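Local structure of precorrin-8x Methyl Mutase (Thermus thermophilus, 1V9C) at residues L48-Q53 and V182-K187; V71-I76 and G188-V193; A129-G134 and A154-M159. The protein probably catalyses the methyl-group rearrangement of precorrin-8X, a step on the pathway of cobalamin biosynthesis. All coordinates share one frame; numbering follows the deposited sequence.

Contact 1 (L48-Q53 and V182-K187)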
loop_
_atom_site.group_PDB
_atom_site.type_symbol
_atom_site.label_atom_id
_atom_site.label_comp_id
_atom_site.label_asym_id
_atom_site.label_seq_id
_atom_site.Cartn_x
_atom_site.Cartn_y
_atom_site.Cartn_z
ATOM N N LEU B 48 8.821 -0.844 -16.088
ATOM C CA LEU B 48 7.422 -0.446 -16.214
ATOM C C LEU B 48 7.164 1.034 -16.005
ATOM O O LEU B 48 6.165 1.564 -16.477
ATOM C CB LEU B 48 6.570 -1.232 -15.223
ATOM C CG LEU B 48 6.708 -2.758 -15.244
ATOM C CD1 LEU B 48 5.713 -3.349 -14.246
ATOM C CD2 LEU B 48 6.447 -3.306 -16.666
ATOM N N THR B 49 8.058 1.712 -15.305
ATOM C CA THR B 49 7.830 3.116 -15.027
ATOM C C THR B 49 8.182 4.051 -16.166
ATOM O O THR B 49 9.308 4.059 -16.651
ATOM C CB THR B 49 8.579 3.537 -13.759
ATOM O OG1 THR B 49 8.211 2.660 -12.691
ATOM C CG2 THR B 49 8.222 4.955 -13.383
ATOM N N ARG B 50 7.207 4.856 -16.569
ATOM C CA ARG B 50 7.392 5.796 -17.661
ATOM C C ARG B 50 7.002 7.213 -17.261
ATOM O O ARG B 50 5.989 7.432 -16.591
ATOM C CB ARG B 50 6.565 5.345 -18.870
ATOM C CG ARG B 50 7.000 5.983 -20.170
ATOM C CD ARG B 50 6.880 5.005 -21.325
ATOM N NE ARG B 50 5.861 5.403 -22.291
ATOM C CZ ARG B 50 5.564 4.708 -23.382
ATOM N NH1 ARG B 50 6.211 3.578 -23.642
ATOM N NH2 ARG B 50 4.623 5.138 -24.215
ATOM N N PHE B 51 7.818 8.178 -17.664
ATOM C CA PHE B 51 7.545 9.570 -17.342
ATOM C C PHE B 51 7.193 10.373 -18.588
ATOM O O PHE B 51 7.515 9.979 -19.700
ATOM C CB PHE B 51 8.767 10.218 -16.690
ATOM C CG PHE B 51 9.194 9.570 -15.419
ATOM C CD1 PHE B 51 9.833 8.339 -15.432
ATOM C CD2 PHE B 51 8.963 10.198 -14.194
ATOM C CE1 PHE B 51 10.241 7.742 -14.245
ATOM C CE2 PHE B 51 9.367 9.605 -13.002
ATOM C CZ PHE B 51 10.007 8.376 -13.031
ATOM N N SER B 52 6.519 11.495 -18.400
ATOM C CA SER B 52 6.205 12.351 -19.530
ATOM C C SER B 52 7.232 13.468 -19.431
ATOM O O SER B 52 7.805 13.699 -18.359
ATOM C CB SER B 52 4.803 12.942 -19.417
ATOM O OG SER B 52 4.761 13.974 -18.448
ATOM N N GLN B 53 7.465 14.153 -20.544
ATOM C CA GLN B 53 8.415 15.256 -20.596
ATOM C C GLN B 53 8.091 16.303 -19.529
ATOM O O GLN B 53 6.959 16.779 -19.445
ATOM C CB GLN B 53 8.363 15.892 -21.986
ATOM C CG GLN B 53 9.371 16.999 -22.229
ATOM C CD GLN B 53 9.240 17.582 -23.621
ATOM O OE1 GLN B 53 9.368 16.867 -24.620
ATOM N NE2 GLN B 53 8.980 18.885 -23.699
ATOM N N VAL B 182 3.539 7.090 -14.995
ATOM C CA VAL B 182 2.732 5.900 -15.063
ATOM C C VAL B 182 3.518 4.613 -14.842
ATOM O O VAL B 182 4.710 4.551 -15.131
ATOM C CB VAL B 182 2.039 5.846 -16.465
ATOM C CG1 VAL B 182 1.580 4.451 -16.786
ATOM C CG2 VAL B 182 0.840 6.784 -16.487
ATOM N N THR B 183 2.845 3.597 -14.310
ATOM C CA THR B 183 3.450 2.277 -14.142
ATOM C C THR B 183 2.727 1.452 -15.206
ATOM O O THR B 183 1.557 1.104 -15.057
ATOM C CB THR B 183 3.199 1.647 -12.735
ATOM O OG1 THR B 183 1.798 1.645 -12.434
ATOM C CG2 THR B 183 3.952 2.420 -11.663
ATOM N N GLU B 184 3.431 1.186 -16.299
ATOM C CA GLU B 184 2.894 0.432 -17.429
ATOM C C GLU B 184 2.369 -0.935 -17.006
ATOM O O GLU B 184 2.958 -1.595 -16.152
ATOM C CB GLU B 184 3.995 0.243 -18.481
ATOM C CG GLU B 184 4.708 1.523 -18.901
ATOM C CD GLU B 184 4.250 2.047 -20.249
ATOM O OE1 GLU B 184 3.115 2.566 -20.344
ATOM O OE2 GLU B 184 5.032 1.927 -21.218
ATOM N N GLY B 185 1.250 -1.348 -17.594
ATOM C CA GLY B 185 0.698 -2.648 -17.287
ATOM C C GLY B 185 -0.380 -2.693 -16.227
ATOM O O GLY B 185 -1.087 -1.703 -16.006
ATOM N N ARG B 186 -0.506 -3.854 -15.579
ATOM C CA ARG B 186 -1.513 -4.052 -14.545
ATOM C C ARG B 186 -0.992 -3.720 -13.146
ATOM O O ARG B 186 -1.777 -3.605 -12.207
ATOM C CB ARG B 186 -2.023 -5.495 -14.558
ATOM C CG ARG B 186 -2.278 -6.012 -15.945
ATOM C CD ARG B 186 -3.489 -6.894 -16.021
ATOM N NE ARG B 186 -4.484 -6.277 -16.890
ATOM C CZ ARG B 186 -5.556 -6.897 -17.365
ATOM N NH1 ARG B 186 -5.785 -8.166 -17.054
ATOM N NH2 ARG B 186 -6.392 -6.247 -18.159
ATOM N N LYS B 187 0.320 -3.567 -13.021
ATOM C CA LYS B 187 0.934 -3.261 -11.737
ATOM C C LYS B 187 0.842 -1.803 -11.354
ATOM O O LYS B 187 0.797 -0.925 -12.211
ATOM C CB LYS B 187 2.403 -3.668 -11.721
ATOM C CG LYS B 187 2.612 -5.153 -11.691
ATOM C CD LYS B 187 4.051 -5.501 -11.409
ATOM C CE LYS B 187 4.171 -6.992 -11.184
ATOM N NZ LYS B 187 5.509 -7.347 -10.669
#

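Contact 2 (V71-I76 and G188-V193)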
loop_
_atom_site.group_PDB
_atom_site.type_symbol
_atom_site.label_atom_id
_atom_site.label_comp_id
_atom_site.label_asym_id
_atom_site.label_seq_id
_atom_site.Cartn_x
_atom_site.Cartn_y
_atom_site.Cartn_z
ATOM N N VAL B 71 -5.941 12.268 -3.782
ATOM C CA VAL B 71 -5.713 10.854 -3.964
ATOM C C VAL B 71 -7.004 10.058 -4.018
ATOM O O VAL B 71 -8.054 10.530 -3.565
ATOM C CB VAL B 71 -4.760 10.328 -2.847
ATOM C CG1 VAL B 71 -3.455 11.078 -2.920
ATOM C CG2 VAL B 71 -5.374 10.534 -1.463
ATOM N N ASP B 72 -6.909 8.849 -4.570
ATOM C CA ASP B 72 -8.063 7.964 -4.735
ATOM C C ASP B 72 -8.186 6.835 -3.713
ATOM O O ASP B 72 -8.925 5.869 -3.940
ATOM C CB ASP B 72 -8.027 7.356 -6.134
ATOM C CG ASP B 72 -7.020 6.231 -6.250
ATOM O OD1 ASP B 72 -6.103 6.164 -5.403
ATOM O OD2 ASP B 72 -7.141 5.418 -7.192
ATOM N N ALA B 73 -7.461 6.933 -2.604
ATOM C CA ALA B 73 -7.534 5.906 -1.572
ATOM C C ALA B 73 -6.942 6.388 -0.266
ATOM O O ALA B 73 -5.922 7.088 -0.249
ATOM C CB ALA B 73 -6.818 4.623 -2.022
ATOM N N ARG B 74 -7.585 5.998 0.829
ATOM C CA ARG B 74 -7.133 6.373 2.164
ATOM C C ARG B 74 -5.728 5.845 2.465
ATOM O O ARG B 74 -4.936 6.533 3.112
ATOM C CB ARG B 74 -8.127 5.861 3.201
ATOM C CG ARG B 74 -8.499 4.418 3.001
ATOM C CD ARG B 74 -9.859 4.115 3.597
ATOM N NE ARG B 74 -10.236 2.721 3.384
ATOM C CZ ARG B 74 -11.487 2.281 3.408
ATOM N NH1 ARG B 74 -12.486 3.126 3.638
ATOM N NH2 ARG B 74 -11.739 0.997 3.199
ATOM N N MET B 75 -5.410 4.644 1.978
ATOM C CA MET B 75 -4.078 4.073 2.206
ATOM C C MET B 75 -3.016 5.063 1.745
ATOM O O MET B 75 -1.984 5.228 2.391
ATOM C CB MET B 75 -3.899 2.744 1.448
ATOM C CG MET B 75 -4.564 1.563 2.121
ATOM S SD MET B 75 -4.015 -0.034 1.467
ATOM C CE MET B 75 -2.491 -0.281 2.347
ATOM N N ILE B 76 -3.268 5.711 0.615
ATOM C CA ILE B 76 -2.335 6.715 0.112
ATOM C C ILE B 76 -2.286 7.911 1.066
ATOM O O ILE B 76 -1.205 8.381 1.438
ATOM C CB ILE B 76 -2.758 7.204 -1.294
ATOM C CG1 ILE B 76 -2.580 6.053 -2.291
ATOM C CG2 ILE B 76 -1.976 8.441 -1.698
ATOM C CD1 ILE B 76 -2.971 6.392 -3.707
ATOM N N GLY B 188 0.829 -1.569 -10.046
ATOM C CA GLY B 188 0.759 -0.222 -9.507
ATOM C C GLY B 188 0.248 -0.364 -8.090
ATOM O O GLY B 188 0.521 -1.378 -7.453
ATOM N N GLY B 189 -0.490 0.627 -7.592
ATOM C CA GLY B 189 -1.019 0.515 -6.238
ATOM C C GLY B 189 -0.660 1.670 -5.324
ATOM O O GLY B 189 0.245 2.435 -5.615
ATOM N N SER B 190 -1.376 1.776 -4.209
ATOM C CA SER B 190 -1.155 2.826 -3.215
ATOM C C SER B 190 0.302 2.994 -2.835
ATOM O O SER B 190 0.830 4.106 -2.773
ATOM C CB SER B 190 -1.955 2.508 -1.956
ATOM O OG SER B 190 -3.342 2.476 -2.227
ATOM N N THR B 191 0.973 1.876 -2.592
ATOM C CA THR B 191 2.369 1.934 -2.206
ATOM C C THR B 191 3.252 2.614 -3.258
ATOM O O THR B 191 4.224 3.295 -2.926
ATOM C CB THR B 191 2.913 0.525 -1.909
ATOM O OG1 THR B 191 2.196 -0.035 -0.799
ATOM C CG2 THR B 191 4.369 0.599 -1.565
ATOM N N LEU B 192 2.912 2.451 -4.530
ATOM C CA LEU B 192 3.733 3.070 -5.558
ATOM C C LEU B 192 3.484 4.584 -5.571
ATOM O O LEU B 192 4.415 5.361 -5.665
ATOM C CB LEU B 192 3.453 2.430 -6.933
ATOM C CG LEU B 192 3.955 1.008 -7.245
ATOM C CD1 LEU B 192 5.478 0.984 -7.162
ATOM C CD2 LEU B 192 3.338 -0.027 -6.293
ATOM N N VAL B 193 2.233 5.006 -5.451
ATOM C CA VAL B 193 1.963 6.445 -5.429
ATOM C C VAL B 193 2.674 7.091 -4.235
ATOM O O VAL B 193 3.381 8.087 -4.396
ATOM C CB VAL B 193 0.456 6.763 -5.300
ATOM C CG1 VAL B 193 0.245 8.254 -5.425
ATOM C CG2 VAL B 193 -0.313 6.064 -6.387
#

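Contact 3 (A129-G134 and A154-M159)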
loop_
_atom_site.group_PDB
_atom_site.type_symbol
_atom_site.label_atom_id
_atom_site.label_comp_id
_atom_site.label_asym_id
_atom_site.label_seq_id
_atom_site.Cartn_x
_atom_site.Cartn_y
_atom_site.Cartn_z
ATOM N N ALA B 129 -3.027 21.005 -8.869
ATOM C CA ALA B 129 -2.891 19.846 -7.999
ATOM C C ALA B 129 -2.118 18.657 -8.543
ATOM O O ALA B 129 -1.979 18.473 -9.756
ATOM C CB ALA B 129 -4.259 19.390 -7.549
ATOM N N ILE B 130 -1.589 17.866 -7.615
ATOM C CA ILE B 130 -0.869 16.653 -7.947
ATOM C C ILE B 130 -1.899 15.586 -7.621
ATOM O O ILE B 130 -2.388 15.519 -6.495
ATOM C CB ILE B 130 0.383 16.471 -7.060
ATOM C CG1 ILE B 130 1.456 17.473 -7.488
ATOM C CG2 ILE B 130 0.925 15.041 -7.208
ATOM C CD1 ILE B 130 2.604 17.615 -6.497
ATOM N N VAL B 131 -2.249 14.776 -8.610
ATOM C CA VAL B 131 -3.248 13.738 -8.423
ATOM C C VAL B 131 -2.622 12.357 -8.356
ATOM O O VAL B 131 -1.857 11.970 -9.233
ATOM C CB VAL B 131 -4.284 13.756 -9.558
ATOM C CG1 VAL B 131 -5.378 12.742 -9.268
ATOM C CG2 VAL B 131 -4.882 15.160 -9.687
ATOM N N GLY B 132 -2.955 11.620 -7.301
ATOM C CA GLY B 132 -2.406 10.290 -7.120
ATOM C C GLY B 132 -3.459 9.212 -7.212
ATOM O O GLY B 132 -4.365 9.133 -6.376
ATOM N N VAL B 133 -3.343 8.373 -8.232
ATOM C CA VAL B 133 -4.289 7.283 -8.422
ATOM C C VAL B 133 -3.561 5.940 -8.362
ATOM O O VAL B 133 -2.667 5.670 -9.162
ATOM C CB VAL B 133 -5.027 7.417 -9.784
ATOM C CG1 VAL B 133 -6.096 6.340 -9.919
ATOM C CG2 VAL B 133 -5.651 8.800 -9.895
ATOM N N GLY B 134 -3.937 5.108 -7.399
ATOM C CA GLY B 134 -3.311 3.810 -7.281
ATOM C C GLY B 134 -4.361 2.736 -7.097
ATOM O O GLY B 134 -4.027 1.573 -6.866
ATOM N N ALA B 154 -1.432 19.954 -11.854
ATOM C CA ALA B 154 -0.006 20.169 -12.052
ATOM C C ALA B 154 0.659 18.878 -12.502
ATOM O O ALA B 154 1.526 18.902 -13.373
ATOM C CB ALA B 154 0.643 20.674 -10.763
ATOM N N LEU B 155 0.250 17.750 -11.916
ATOM C CA LEU B 155 0.823 16.446 -12.269
ATOM C C LEU B 155 -0.103 15.297 -11.906
ATOM O O LEU B 155 -0.808 15.355 -10.905
ATOM C CB LEU B 155 2.171 16.246 -11.563
ATOM C CG LEU B 155 2.764 14.825 -11.578
ATOM C CD1 LEU B 155 3.168 14.392 -13.005
ATOM C CD2 LEU B 155 3.976 14.807 -10.660
ATOM N N VAL B 156 -0.080 14.242 -12.709
ATOM C CA VAL B 156 -0.932 13.087 -12.457
ATOM C C VAL B 156 -0.145 11.778 -12.407
ATOM O O VAL B 156 0.526 11.406 -13.365
ATOM C CB VAL B 156 -2.036 12.948 -13.544
ATOM C CG1 VAL B 156 -2.879 11.700 -13.280
ATOM C CG2 VAL B 156 -2.912 14.176 -13.548
ATOM N N LEU B 157 -0.239 11.088 -11.276
ATOM C CA LEU B 157 0.437 9.811 -11.097
ATOM C C LEU B 157 -0.597 8.716 -11.401
ATOM O O LEU B 157 -1.485 8.432 -10.593
ATOM C CB LEU B 157 0.951 9.690 -9.657
ATOM C CG LEU B 157 1.914 10.774 -9.165
ATOM C CD1 LEU B 157 2.287 10.505 -7.721
ATOM C CD2 LEU B 157 3.151 10.804 -10.035
ATOM N N GLY B 158 -0.495 8.125 -12.586
ATOM C CA GLY B 158 -1.446 7.101 -12.969
ATOM C C GLY B 158 -0.902 5.718 -12.697
ATOM O O GLY B 158 -0.275 5.106 -13.568
ATOM N N MET B 159 -1.140 5.232 -11.482
ATOM C CA MET B 159 -0.662 3.922 -11.074
ATOM C C MET B 159 -1.729 2.993 -10.496
ATOM O O MET B 159 -1.536 2.397 -9.431
ATOM C CB MET B 159 0.478 4.102 -10.077
ATOM C CG MET B 159 1.567 5.039 -10.583
ATOM S SD MET B 159 2.817 5.489 -9.308
ATOM C CE MET B 159 3.776 6.634 -10.191
#

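Contact 1 (L48-Q53 and V182-K187)
An antiparallel edge pairing joins these segments at one border of the doubly wound alpha/beta sheet: strand 49-51, outermost in the chain's mixed sheet, lies against strand 180-183 and is the sole strand running against its neighbour. Arg50 and Val182 form the hydrogen-bonded pair, each N-H meeting the other's carbonyl nearly along its C=O axis; Arg50 N reaches Val182 O at 2.9 Å, with 173° at the hydrogen. Thr49 and Thr183 form the adjoining non-hydrogen-bonded pair, their side chains on the buried face packed by Met36 of helix 30-40, and Thr49 OG1 is hydrogen-bonded to Tyr45 O. The ladder is carried past the strands by Glu184 N, which donates to Leu48 O.

On the other face, beside Val182, the Arg50 chain bends twice, at chi2 and chi3, and crosses Glu184 obliquely. OE2 of Glu184 lies over one face of the guanidinium, the two planes 52° apart, and is 3.2 Å from NH1 of Arg50; no N-H points at the oxygen, so the salt bridge rests on charge alone. An alanine in place of Glu184 would remove the carboxylate and would probably leave this exposed arginine less firmly placed. Leu48 CD1 lies 3.9 Å from CD of Lys187, whose amino end is salt-bridged to Asp42. At the strand end, the hydroxyl of Thr183 turns back along its own segment: OG1 donates in the carbonyl plane to a lone pair of Lys187 O, 2.8 Å away.

Contact 2 (V71-I76 and G188-V193)
OG of Ser190 (chi1 -62°) and CG1 of Ile76 (chi1 -68°) both stand anti to their own carbonyl carbon, beside the backbone N. Ile76 is then extended to its tip (chi2 179°), so that its middle passes alongside Ser190 and its end reaches further, to Val193. CG1 of Ile76 rests 3.6 Å from CB of Ser190. The hydroxyl oxygen touches both this methylene and CB of Met75, which approach it roughly at right angles to each other, Met75 CB lying 3.7 Å from Ser190 OG. The methyl of Ala73 borders the same oxygen more loosely. Ser190 therefore meets the other segment with a polar atom set among carbons, and its hydroxyl is satisfied elsewhere, by a hydrogen bond with OD1 of Asn135.

The two segments lead into, and include, the opening turns of helices 74-79 and 190-205 in the doubly wound alpha/beta fold, the first entered from strand 69-71. Ala73 and Gly189 stand at the N-cap positions. Gly189 O accepts from both Leu192 N, at 2.9 Å, and Val193 N, at 3.3 Å, closing the first turn and setting Ser190 and Val193 on the flank that meets helix 74-79. A CB at Gly189 would collide with the preceding carbonyl oxygen, so the backbone shape suits glycine.

One turn further along helix 190-205 the contact between the segments is apolar. Val193 has CG1 anti to its backbone N, which leaves CG2 beside the N; Ile76 CD1 lies 3.8 Å from that CG2, the two side chains crossing at about a right angle. Met75 also packs against Met75 of the second subunit, and Thr191 against Thr191 of that subunit.

Contact 3 (A129-G134 and A154-M159)
A beta-alpha-beta unit, strand 130-133, helix 137-147 and strand 155-158, brings these two strands side by side in the middle of the doubly wound sheet. Their axes run 4.6 Å apart and within 7° of parallel. The backbone ladder zigzags between them: Leu155 N donates to Ala129 O, Val131 N to Leu155 O, Leu157 N to Val131 O, Val133 N to Leu157 O and Met159 N to Val133 O. The central link is the straightest, Leu157 N lying 2.8 Å from Val131 O with 174° at the hydrogen and almost on the C=O axis. At the start of the ladder, Leu155 N sits above the plane of the Ala129 carbonyl, 3.2 Å from its oxygen, and Ala154 N adds a weak, bent bond to the same atom. CA-H...O contacts, such as Ile130 CA to Leu155 O at 3.2 Å, supplement the ladder.

Val131, Val133 and Val156 line one face, where Phe139, Leu140 and Leu143 of helix 137-147 pack. All three valines hold CG1 anti to the backbone N, and CG2 of Val156 comes 4.2 Å from CB of Val131. On the reverse face, Ile130, Leu155 and Leu157 meet helix 190-205. Ile130 CG1 touches Leu155 CB at 4.3 Å, whereas Gly132 has no side chain beside Leu157, whose CB lies 3.6 Å from Val131 O.

Gly134 N, past the strand end, donates to Asp72 OD1. The valine, leucine and isoleucine side chains on the two faces offer no hydrogen-bonding group, so the buried backbone depends on strands on both sides, 69-71 being the other neighbour of 130-133.

Overall arrangement
Contacts 1 and 3 belong to the same sheet, strand 180-183 being the neighbour of 155-158, but differ with position. Contact 3, its centre about 4 Å from that of the chain, is almost wholly buried, parallel and backed by hydrocarbon; contact 1, its centre about 11 Å out, is an antiparallel edge whose outer side carries charged groups. Contact 2 is also buried, yet joins helix starts by side-chain packing. The chain passes directly from contact 1 into contact 2 at Lys187-Gly188. Contact 2 is tied to contact 3 by probable hydrogen bonds from Gly189 N to Met159 O and Gly134 N to Asp72 OD1. Contacts 1 and 2 touch the second subunit; contact 3 does not.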